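TetR transcriptional regulator (Chloroflexus aurantiacus, PDB 3QBM) probably binds DNA as a dimeric TetR-family transcriptional regulator, through a helix-turn-helix motif in each subunit. Local coordinates at residues H79-R92 against Y185-A199. Residues are numbered along the deposited sequence; the frame is centred on the assembly and turned at random.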
ATOM      1  N   HIS A  79     -23.024  19.474  -3.514  1.00 18.78           N
ATOM      2  CA  HIS A  79     -22.531  19.277  -4.891  1.00 18.08           C
ATOM      3  C   HIS A  79     -21.745  17.980  -4.912  1.00 16.28           C
ATOM      4  O   HIS A  79     -21.011  17.658  -3.950  1.00 15.28           O
ATOM      5  CB  HIS A  79     -21.631  20.440  -5.251  1.00 17.10           C
ATOM      6  CG  HIS A  79     -21.286  20.556  -6.693  1.00 17.10           C
ATOM      7  ND1 HIS A  79     -20.362  19.738  -7.298  1.00 15.16           N
ATOM      8  CD2 HIS A  79     -21.652  21.468  -7.621  1.00 15.86           C
ATOM      9  CE1 HIS A  79     -20.199  20.117  -8.549  1.00 16.10           C
ATOM     10  NE2 HIS A  79     -20.980  21.156  -8.774  1.00 14.24           N
ATOM     11  N   THR A  80     -21.916  17.207  -5.990  1.00 13.87           N
ATOM     12  CA  THR A  80     -21.319  15.883  -6.082  1.00 15.77           C
ATOM     13  C   THR A  80     -19.799  15.931  -6.109  1.00 12.84           C
ATOM     14  O   THR A  80     -19.137  14.999  -5.668  1.00 14.46           O
ATOM     15  CB  THR A  80     -21.796  15.085  -7.331  1.00 15.37           C
ATOM     16  OG1 THR A  80     -21.566  15.855  -8.512  1.00 15.85           O
ATOM     17  CG2 THR A  80     -23.309  14.672  -7.197  1.00 14.23           C
ATOM     18  N   VAL A  81     -19.240  17.007  -6.645  1.00 12.16           N
ATOM     19  CA  VAL A  81     -17.802  17.158  -6.623  1.00 11.15           C
ATOM     20  C   VAL A  81     -17.298  17.399  -5.197  1.00 10.72           C
ATOM     21  O   VAL A  81     -16.262  16.830  -4.797  1.00 14.24           O
ATOM     22  CB  VAL A  81     -17.339  18.196  -7.648  1.00 11.62           C
ATOM     23  CG1 VAL A  81     -15.835  18.580  -7.492  1.00 12.74           C
ATOM     24  CG2 VAL A  81     -17.606  17.641  -9.086  1.00 16.42           C
ATOM     25  N   ASP A  82     -18.033  18.199  -4.429  1.00 15.02           N
ATOM     26  CA  ASP A  82     -17.701  18.417  -3.017  1.00 16.09           C
ATOM     27  C   ASP A  82     -17.675  17.081  -2.302  1.00 14.58           C
ATOM     28  O   ASP A  82     -16.800  16.840  -1.482  1.00 14.15           O
ATOM     29  CB  ASP A  82     -18.688  19.366  -2.332  1.00 16.80           C
ATOM     30  CG  ASP A  82     -18.626  20.794  -2.877  1.00 21.01           C
ATOM     31  OD1 ASP A  82     -17.726  21.128  -3.642  1.00 21.19           O
ATOM     32  OD2 ASP A  82     -19.505  21.581  -2.536  1.00 23.70           O
ATOM     33  N   THR A  83     -18.649  16.219  -2.590  1.00 15.38           N
ATOM     34  CA  THR A  83     -18.712  14.913  -1.981  1.00 13.19           C
ATOM     35  C   THR A  83     -17.532  14.031  -2.371  1.00 13.63           C
ATOM     36  O   THR A  83     -16.929  13.351  -1.524  1.00 12.25           O
ATOM     37  CB  THR A  83     -20.028  14.174  -2.349  1.00 14.14           C
ATOM     38  OG1 THR A  83     -21.131  15.073  -2.189  1.00 15.06           O
ATOM     39  CG2 THR A  83     -20.164  12.953  -1.469  1.00 14.77           C
ATOM     40  N   ILE A  84     -17.138  14.086  -3.638  1.00 14.25           N
ATOM     41  CA  ILE A  84     -15.997  13.280  -4.076  1.00 15.39           C
ATOM     42  C   ILE A  84     -14.690  13.787  -3.409  1.00 12.34           C
ATOM     43  O   ILE A  84     -13.872  13.004  -2.959  1.00 14.79           O
ATOM     44  CB  ILE A  84     -15.864  13.228  -5.606  1.00 14.69           C
ATOM     45  CG1 ILE A  84     -17.025  12.417  -6.186  1.00 12.23           C
ATOM     46  CG2 ILE A  84     -14.584  12.509  -5.978  1.00 14.29           C
ATOM     47  CD1 ILE A  84     -17.266  12.638  -7.705  1.00 16.64           C
ATOM     48  N   ILE A  85     -14.534  15.089  -3.321  1.00 15.12           N
ATOM     49  CA  ILE A  85     -13.355  15.666  -2.664  1.00 13.20           C
ATOM     50  C   ILE A  85     -13.367  15.341  -1.131  1.00 11.53           C
ATOM     51  O   ILE A  85     -12.334  15.140  -0.527  1.00 13.13           O
ATOM     52  CB  ILE A  85     -13.278  17.188  -2.987  1.00 12.63           C
ATOM     53  CG1 ILE A  85     -12.984  17.394  -4.460  1.00 13.12           C
ATOM     54  CG2 ILE A  85     -12.227  17.892  -2.101  1.00 19.43           C
ATOM     55  CD1 ILE A  85     -12.873  18.836  -4.902  1.00 15.04           C
ATOM     56  N   ALA A  86     -14.540  15.212  -0.532  1.00 12.18           N
ATOM     57  CA  ALA A  86     -14.642  14.857   0.889  1.00 11.63           C
ATOM     58  C   ALA A  86     -14.159  13.428   1.088  1.00 14.04           C
ATOM     59  O   ALA A  86     -13.628  13.088   2.144  1.00 14.83           O
ATOM     60  CB  ALA A  86     -16.075  15.031   1.395  1.00 13.58           C
ATOM     61  N   PHE A  87     -14.337  12.580   0.073  1.00 14.28           N
ATOM     62  CA  PHE A  87     -13.750  11.216   0.106  1.00 14.88           C
ATOM     63  C   PHE A  87     -12.210  11.278   0.213  1.00 14.50           C
ATOM     64  O   PHE A  87     -11.602  10.564   1.029  1.00 13.35           O
ATOM     65  CB  PHE A  87     -14.205  10.445  -1.128  1.00 15.37           C
ATOM     66  CG  PHE A  87     -13.796   9.009  -1.157  1.00 14.60           C
ATOM     67  CD1 PHE A  87     -12.559   8.635  -1.687  1.00 17.03           C
ATOM     68  CD2 PHE A  87     -14.646   8.026  -0.686  1.00 17.71           C
ATOM     69  CE1 PHE A  87     -12.167   7.292  -1.746  1.00 17.45           C
ATOM     70  CE2 PHE A  87     -14.248   6.662  -0.741  1.00 15.39           C
ATOM     71  CZ  PHE A  87     -13.029   6.316  -1.274  1.00 16.95           C
ATOM     72  N   LEU A  88     -11.589  12.160  -0.567  1.00 12.70           N
ATOM     73  CA  LEU A  88     -10.161  12.428  -0.446  1.00 12.67           C
ATOM     74  C   LEU A  88      -9.836  12.948   0.958  1.00 13.18           C
ATOM     75  O   LEU A  88      -8.847  12.503   1.575  1.00 14.82           O
ATOM     76  CB  LEU A  88      -9.661  13.449  -1.481  1.00 13.58           C
ATOM     77  CG  LEU A  88     -10.086  13.333  -2.938  1.00 12.80           C
ATOM     78  CD1 LEU A  88      -9.555  14.484  -3.787  1.00 17.55           C
ATOM     79  CD2 LEU A  88      -9.638  11.987  -3.515  1.00 15.64           C
ATOM     80  N   ASP A  89     -10.672  13.848   1.480  1.00 12.45           N
ATOM     81  CA  ASP A  89     -10.418  14.461   2.758  1.00 15.96           C
ATOM     82  C   ASP A  89     -10.429  13.431   3.899  1.00 17.36           C
ATOM     83  O   ASP A  89      -9.666  13.553   4.847  1.00 16.65           O
ATOM     84  CB  ASP A  89     -11.402  15.574   3.063  1.00 18.01           C
ATOM     85  CG  ASP A  89     -10.999  16.335   4.275  1.00 27.97           C
ATOM     86  OD1 ASP A  89      -9.892  16.898   4.262  1.00 38.14           O
ATOM     87  OD2 ASP A  89     -11.737  16.300   5.263  1.00 37.85           O
ATOM     88  N   VAL A  90     -11.280  12.412   3.792  1.00 15.99           N
ATOM     89  CA  VAL A  90     -11.279  11.337   4.780  1.00 16.11           C
ATOM     90  C   VAL A  90      -9.867  10.719   4.827  1.00 13.41           C
ATOM     91  O   VAL A  90      -9.289  10.568   5.904  1.00 15.41           O
ATOM     92  CB  VAL A  90     -12.367  10.253   4.466  1.00 15.85           C
ATOM     93  CG1 VAL A  90     -12.220   9.043   5.392  1.00 17.94           C
ATOM     94  CG2 VAL A  90     -13.775  10.859   4.597  1.00 12.42           C
ATOM     95  N   PHE A  91      -9.320  10.328   3.664  1.00 13.55           N
ATOM     96  CA  PHE A  91      -7.974   9.764   3.618  1.00 10.84           C
ATOM     97  C   PHE A  91      -6.910  10.735   4.153  1.00 12.41           C
ATOM     98  O   PHE A  91      -6.018  10.331   4.912  1.00 15.64           O
ATOM     99  CB  PHE A  91      -7.631   9.348   2.192  1.00 13.25           C
ATOM    100  CG  PHE A  91      -8.164   8.003   1.815  1.00 15.50           C
ATOM    101  CD1 PHE A  91      -7.564   6.866   2.314  1.00 16.28           C
ATOM    102  CD2 PHE A  91      -9.220   7.865   0.948  1.00 15.96           C
ATOM    103  CE1 PHE A  91      -8.001   5.624   1.949  1.00 20.99           C
ATOM    104  CE2 PHE A  91      -9.634   6.608   0.562  1.00 17.08           C
ATOM    105  CZ  PHE A  91      -9.053   5.504   1.080  1.00 17.03           C
ATOM    106  N   ARG A  92      -7.006  11.994   3.764  1.00 14.48           N
ATOM    107  CA  ARG A  92      -6.092  12.994   4.252  1.00 15.05           C
ATOM    108  C   ARG A  92      -6.081  13.060   5.783  1.00 18.52           C
ATOM    109  O   ARG A  92      -4.996  13.194   6.409  1.00 14.58           O
ATOM    110  CB  ARG A  92      -6.409  14.371   3.650  1.00 18.05           C
ATOM    111  CG  ARG A  92      -5.410  15.405   4.087  1.00 18.31           C
ATOM    112  CD  ARG A  92      -5.501  16.696   3.349  1.00 22.00           C
ATOM    113  NE  ARG A  92      -6.760  17.369   3.571  1.00 20.70           N
ATOM    114  CZ  ARG A  92      -7.007  18.650   3.264  1.00 22.07           C
ATOM    115  NH1 ARG A  92      -6.066  19.464   2.801  1.00 22.96           N
ATOM    116  NH2 ARG A  92      -8.205  19.146   3.508  1.00 22.47           N
ATOM    117  N   TYR A 185      -3.920  14.704  -1.785  1.00 14.90           N
ATOM    118  CA  TYR A 185      -5.188  15.394  -1.696  1.00 14.28           C
ATOM    119  C   TYR A 185      -5.262  16.584  -2.681  1.00 12.06           C
ATOM    120  O   TYR A 185      -6.187  16.693  -3.485  1.00 12.45           O
ATOM    121  CB  TYR A 185      -5.428  15.874  -0.268  1.00 14.25           C
ATOM    122  CG  TYR A 185      -6.659  16.726  -0.158  1.00 12.12           C
ATOM    123  CD1 TYR A 185      -7.886  16.168   0.095  1.00 15.09           C
ATOM    124  CD2 TYR A 185      -6.583  18.106  -0.324  1.00 13.39           C
ATOM    125  CE1 TYR A 185      -9.035  16.953   0.168  1.00 18.80           C
ATOM    126  CE2 TYR A 185      -7.706  18.890  -0.287  1.00 17.17           C
ATOM    127  CZ  TYR A 185      -8.932  18.321  -0.017  1.00 17.55           C
ATOM    128  OH  TYR A 185     -10.060  19.094   0.043  1.00 18.79           O
ATOM    129  N   THR A 186      -4.281  17.482  -2.597  1.00 11.75           N
ATOM    130  CA  THR A 186      -4.270  18.710  -3.411  0.60 11.47           C
ATOM    131  C   THR A 186      -4.248  18.373  -4.901  1.00 14.17           C
ATOM    132  O   THR A 186      -4.980  18.934  -5.691  1.00 12.21           O
ATOM    133  CB  THR A 186      -3.086  19.608  -2.987  0.60 11.36           C
ATOM    134  OG1 THR A 186      -3.324  20.041  -1.648  0.60 13.95           O
ATOM    135  CG2 THR A 186      -2.844  20.816  -3.930  0.60  9.62           C
ATOM    136  N   HIS A 187      -3.403  17.426  -5.268  1.00 13.98           N
ATOM    137  CA  HIS A 187      -3.343  17.027  -6.662  1.00 14.56           C
ATOM    138  C   HIS A 187      -4.699  16.561  -7.182  1.00 11.79           C
ATOM    139  O   HIS A 187      -5.167  17.041  -8.204  1.00 12.44           O
ATOM    140  CB  HIS A 187      -2.385  15.871  -6.846  1.00 12.93           C
ATOM    141  CG  HIS A 187      -2.392  15.350  -8.234  1.00  8.98           C
ATOM    142  ND1 HIS A 187      -1.877  16.076  -9.285  1.00 15.37           N
ATOM    143  CD2 HIS A 187      -2.832  14.178  -8.753  1.00 17.68           C
ATOM    144  CE1 HIS A 187      -2.038  15.377 -10.400  1.00 25.12           C
ATOM    145  NE2 HIS A 187      -2.580  14.211 -10.098  1.00 21.21           N
ATOM    146  N   LEU A 188      -5.331  15.639  -6.480  1.00  9.83           N
ATOM    147  CA  LEU A 188      -6.621  15.115  -6.922  1.00  9.58           C
ATOM    148  C   LEU A 188      -7.768  16.123  -6.824  1.00  9.38           C
ATOM    149  O   LEU A 188      -8.620  16.173  -7.699  1.00 13.27           O
ATOM    150  CB  LEU A 188      -6.966  13.797  -6.220  1.00 10.59           C
ATOM    151  CG  LEU A 188      -6.109  12.590  -6.673  1.00 13.18           C
ATOM    152  CD1 LEU A 188      -6.478  11.400  -5.787  1.00 16.81           C
ATOM    153  CD2 LEU A 188      -6.208  12.268  -8.186  1.00 13.52           C
ATOM    154  N   ALA A 189      -7.815  16.911  -5.768  1.00 13.53           N
ATOM    155  CA  ALA A 189      -8.847  17.920  -5.648  1.00 11.53           C
ATOM    156  C   ALA A 189      -8.755  18.903  -6.802  1.00 13.45           C
ATOM    157  O   ALA A 189      -9.778  19.311  -7.370  1.00 11.09           O
ATOM    158  CB  ALA A 189      -8.742  18.646  -4.298  1.00 12.64           C
ATOM    159  N   THR A 190      -7.523  19.269  -7.157  1.00 13.52           N
ATOM    160  CA  THR A 190      -7.273  20.232  -8.212  1.00 12.07           C
ATOM    161  C   THR A 190      -7.639  19.592  -9.555  1.00 12.06           C
ATOM    162  O   THR A 190      -8.360  20.193 -10.369  1.00 12.67           O
ATOM    163  CB  THR A 190      -5.818  20.731  -8.177  1.00 17.53           C
ATOM    164  OG1 THR A 190      -5.571  21.369  -6.920  1.00 16.20           O
ATOM    165  CG2 THR A 190      -5.580  21.727  -9.293  1.00 18.68           C
ATOM    166  N   TYR A 191      -7.208  18.350  -9.765  1.00 13.24           N
ATOM    167  CA  TYR A 191      -7.524  17.627 -11.005  1.00 10.89           C
ATOM    168  C   TYR A 191      -9.042  17.489 -11.193  1.00 14.10           C
ATOM    169  O   TYR A 191      -9.580  17.789 -12.262  1.00 14.40           O
ATOM    170  CB  TYR A 191      -6.856  16.255 -10.997  1.00 13.35           C
ATOM    171  CG  TYR A 191      -7.429  15.289 -11.990  1.00 11.39           C
ATOM    172  CD1 TYR A 191      -7.226  15.472 -13.374  1.00 21.32           C
ATOM    173  CD2 TYR A 191      -8.141  14.141 -11.576  1.00 20.39           C
ATOM    174  CE1 TYR A 191      -7.749  14.553 -14.298  1.00 27.17           C
ATOM    175  CE2 TYR A 191      -8.651  13.239 -12.493  1.00 21.02           C
ATOM    176  CZ  TYR A 191      -8.456  13.456 -13.855  1.00 28.90           C
ATOM    177  OH  TYR A 191      -8.956  12.552 -14.778  1.00 31.71           O
ATOM    178  N   ILE A 192      -9.726  17.073 -10.137  1.00 10.91           N
ATOM    179  CA  ILE A 192     -11.193  16.902 -10.172  1.00 10.80           C
ATOM    180  C   ILE A 192     -11.897  18.247 -10.399  1.00 13.58           C
ATOM    181  O   ILE A 192     -12.791  18.381 -11.246  1.00 14.21           O
ATOM    182  CB  ILE A 192     -11.676  16.166  -8.908  1.00 14.16           C
ATOM    183  CG1 ILE A 192     -11.215  14.719  -8.923  1.00 15.39           C
ATOM    184  CG2 ILE A 192     -13.202  16.217  -8.797  1.00 15.38           C
ATOM    185  CD1 ILE A 192     -11.328  14.075  -7.547  1.00 11.67           C
ATOM    186  N   THR A 193     -11.474  19.282  -9.699  1.00 14.87           N
ATOM    187  CA  THR A 193     -12.105  20.589  -9.878  1.00 14.66           C
ATOM    188  C   THR A 193     -11.883  21.172 -11.288  1.00 16.16           C
ATOM    189  O   THR A 193     -12.794  21.788 -11.885  1.00 15.78           O
ATOM    190  CB  THR A 193     -11.541  21.569  -8.847  1.00 15.95           C
ATOM    191  OG1 THR A 193     -11.848  21.074  -7.545  1.00 15.35           O
ATOM    192  CG2 THR A 193     -12.128  22.971  -9.029  1.00 20.37           C
ATOM    193  N   GLN A 194     -10.700  20.924 -11.850  1.00 16.53           N
ATOM    194  CA  GLN A 194     -10.332  21.491 -13.142  0.50 17.37           C
ATOM    195  C   GLN A 194     -10.833  20.690 -14.338  1.00 17.92           C
ATOM    196  O   GLN A 194     -11.218  21.270 -15.348  1.00 18.94           O
ATOM    197  CB  GLN A 194      -8.802  21.664 -13.253  0.50 17.43           C
ATOM    198  CG  GLN A 194      -8.245  22.725 -12.324  0.50 20.18           C
ATOM    199  CD  GLN A 194      -6.750  22.932 -12.472  0.50 17.97           C
ATOM    200  OE1 GLN A 194      -6.049  22.129 -13.096  0.50 18.18           O
ATOM    201  NE2 GLN A 194      -6.245  24.011 -11.873  0.50 22.24           N
ATOM    202  N   GLN A 195     -10.826  19.360 -14.224  1.00 16.05           N
ATOM    203  CA  GLN A 195     -11.129  18.487 -15.353  1.00 16.35           C
ATOM    204  C   GLN A 195     -12.360  17.593 -15.273  1.00 17.52           C
ATOM    205  O   GLN A 195     -12.787  17.094 -16.284  1.00 18.90           O
ATOM    206  CB  GLN A 195      -9.909  17.590 -15.652  1.00 16.92           C
ATOM    207  CG  GLN A 195      -8.612  18.379 -15.869  1.00 17.67           C
ATOM    208  CD  GLN A 195      -7.484  17.548 -16.469  1.00 24.40           C
ATOM    209  OE1 GLN A 195      -7.707  16.752 -17.384  1.00 25.35           O
ATOM    210  NE2 GLN A 195      -6.263  17.771 -16.001  1.00 29.57           N
ATOM    211  N   VAL A 196     -12.900  17.360 -14.082  1.00 15.30           N
ATOM    212  CA  VAL A 196     -14.072  16.517 -13.900  1.00 13.13           C
ATOM    213  C   VAL A 196     -15.328  17.367 -13.691  1.00 15.42           C
ATOM    214  O   VAL A 196     -16.395  17.071 -14.286  1.00 16.43           O
ATOM    215  CB  VAL A 196     -13.837  15.542 -12.762  1.00 13.19           C
ATOM    216  CG1 VAL A 196     -15.135  14.808 -12.323  1.00 14.71           C
ATOM    217  CG2 VAL A 196     -12.759  14.509 -13.165  1.00 17.63           C
ATOM    218  N   ARG A 197     -15.204  18.432 -12.893  1.00 11.87           N
ATOM    219  CA  ARG A 197     -16.300  19.325 -12.597  1.00 13.62           C
ATOM    220  C   ARG A 197     -16.675  20.111 -13.847  1.00 18.02           C
ATOM    221  O   ARG A 197     -15.815  20.686 -14.515  1.00 16.40           O
ATOM    222  CB  ARG A 197     -15.891  20.310 -11.506  1.00 14.20           C
ATOM    223  CG  ARG A 197     -16.985  21.222 -10.969  1.00 15.28           C
ATOM    224  CD  ARG A 197     -16.519  21.919  -9.703  1.00 20.98           C
ATOM    225  NE  ARG A 197     -17.595  22.723  -9.122  1.00 26.09           N
ATOM    226  CZ  ARG A 197     -17.876  22.813  -7.816  1.00 26.68           C
ATOM    227  NH1 ARG A 197     -17.145  22.181  -6.910  1.00 32.28           N
ATOM    228  NH2 ARG A 197     -18.916  23.535  -7.421  1.00 35.46           N
ATOM    229  N   LEU A 198     -17.964  20.202 -14.101  1.00 15.81           N
ATOM    230  CA  LEU A 198     -18.457  20.937 -15.256  1.00 21.36           C
ATOM    231  C   LEU A 198     -19.004  22.262 -14.818  1.00 22.72           C
ATOM    232  O   LEU A 198     -18.707  23.277 -15.444  1.00 30.65           O
ATOM    233  CB  LEU A 198     -19.534  20.131 -15.983  1.00 19.77           C
ATOM    234  CG  LEU A 198     -20.211  20.757 -17.215  1.00 21.02           C
ATOM    235  CD1 LEU A 198     -19.175  21.142 -18.198  1.00 20.44           C
ATOM    236  CD2 LEU A 198     -21.259  19.764 -17.810  1.00 19.47           C
ATOM    237  N   ALA A 199     -19.875  22.248 -13.814  1.00 23.71           N
ATOM    238  CA  ALA A 199     -20.474  23.469 -13.269  1.00 28.25           C
ATOM    239  C   ALA A 199     -20.862  23.227 -11.816  1.00 30.13           C
ATOM    240  O   ALA A 199     -20.727  22.115 -11.331  1.00 28.67           O
ATOM    241  CB  ALA A 199     -21.666  23.909 -14.080  1.00 23.86           C
ATOM    242  OXT ALA A 199     -21.296  24.139 -11.122  1.00 34.90           O
TER
HETATM  243  O   HOH W   1     -19.752  23.487  -4.664  1.00 35.66           O
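R92 lays its guanidinium flat over one face of the Y185 ring, a cation-pi stack with CZ 3.6 Å from the ring centroid and the planes 11° apart. A bend at chi3 (64°) folds the arginine back along its own helix, where NE and NH2 both grip D89 OD1, NH2 at 2.9 Å, and fix the rotation of the group; E182 forms a salt bridge with NH1. With an alanine here, D89 and E182 would probably lose their shared cation and that ring face its cover. Y185 itself is a knob among I85, L88, D89 and R92. L88 answers among Y185, L188, A189 and I192, its CD1 3.6 Å from L188 CB, and V81 CG1 meets I192 CG2 at 3.8 Å. At the other end R197 stacks on the H79 ring, planes 18° apart, while its NH1 makes a long, weak salt bridge to D82 OD1 (3.5 Å) and water 1 links NH2 to D82 OD2. In its ring plane, H79 donates from NE2 to a lone pair of A199 O (2.7 Å), at the C-terminal carboxylate, and accepts from V81 N through ND1, capping helix 80-92. Stacks thus bracket an antiparallel, knobs-into-holes helix pair of the all-helical TetR C-terminal domain.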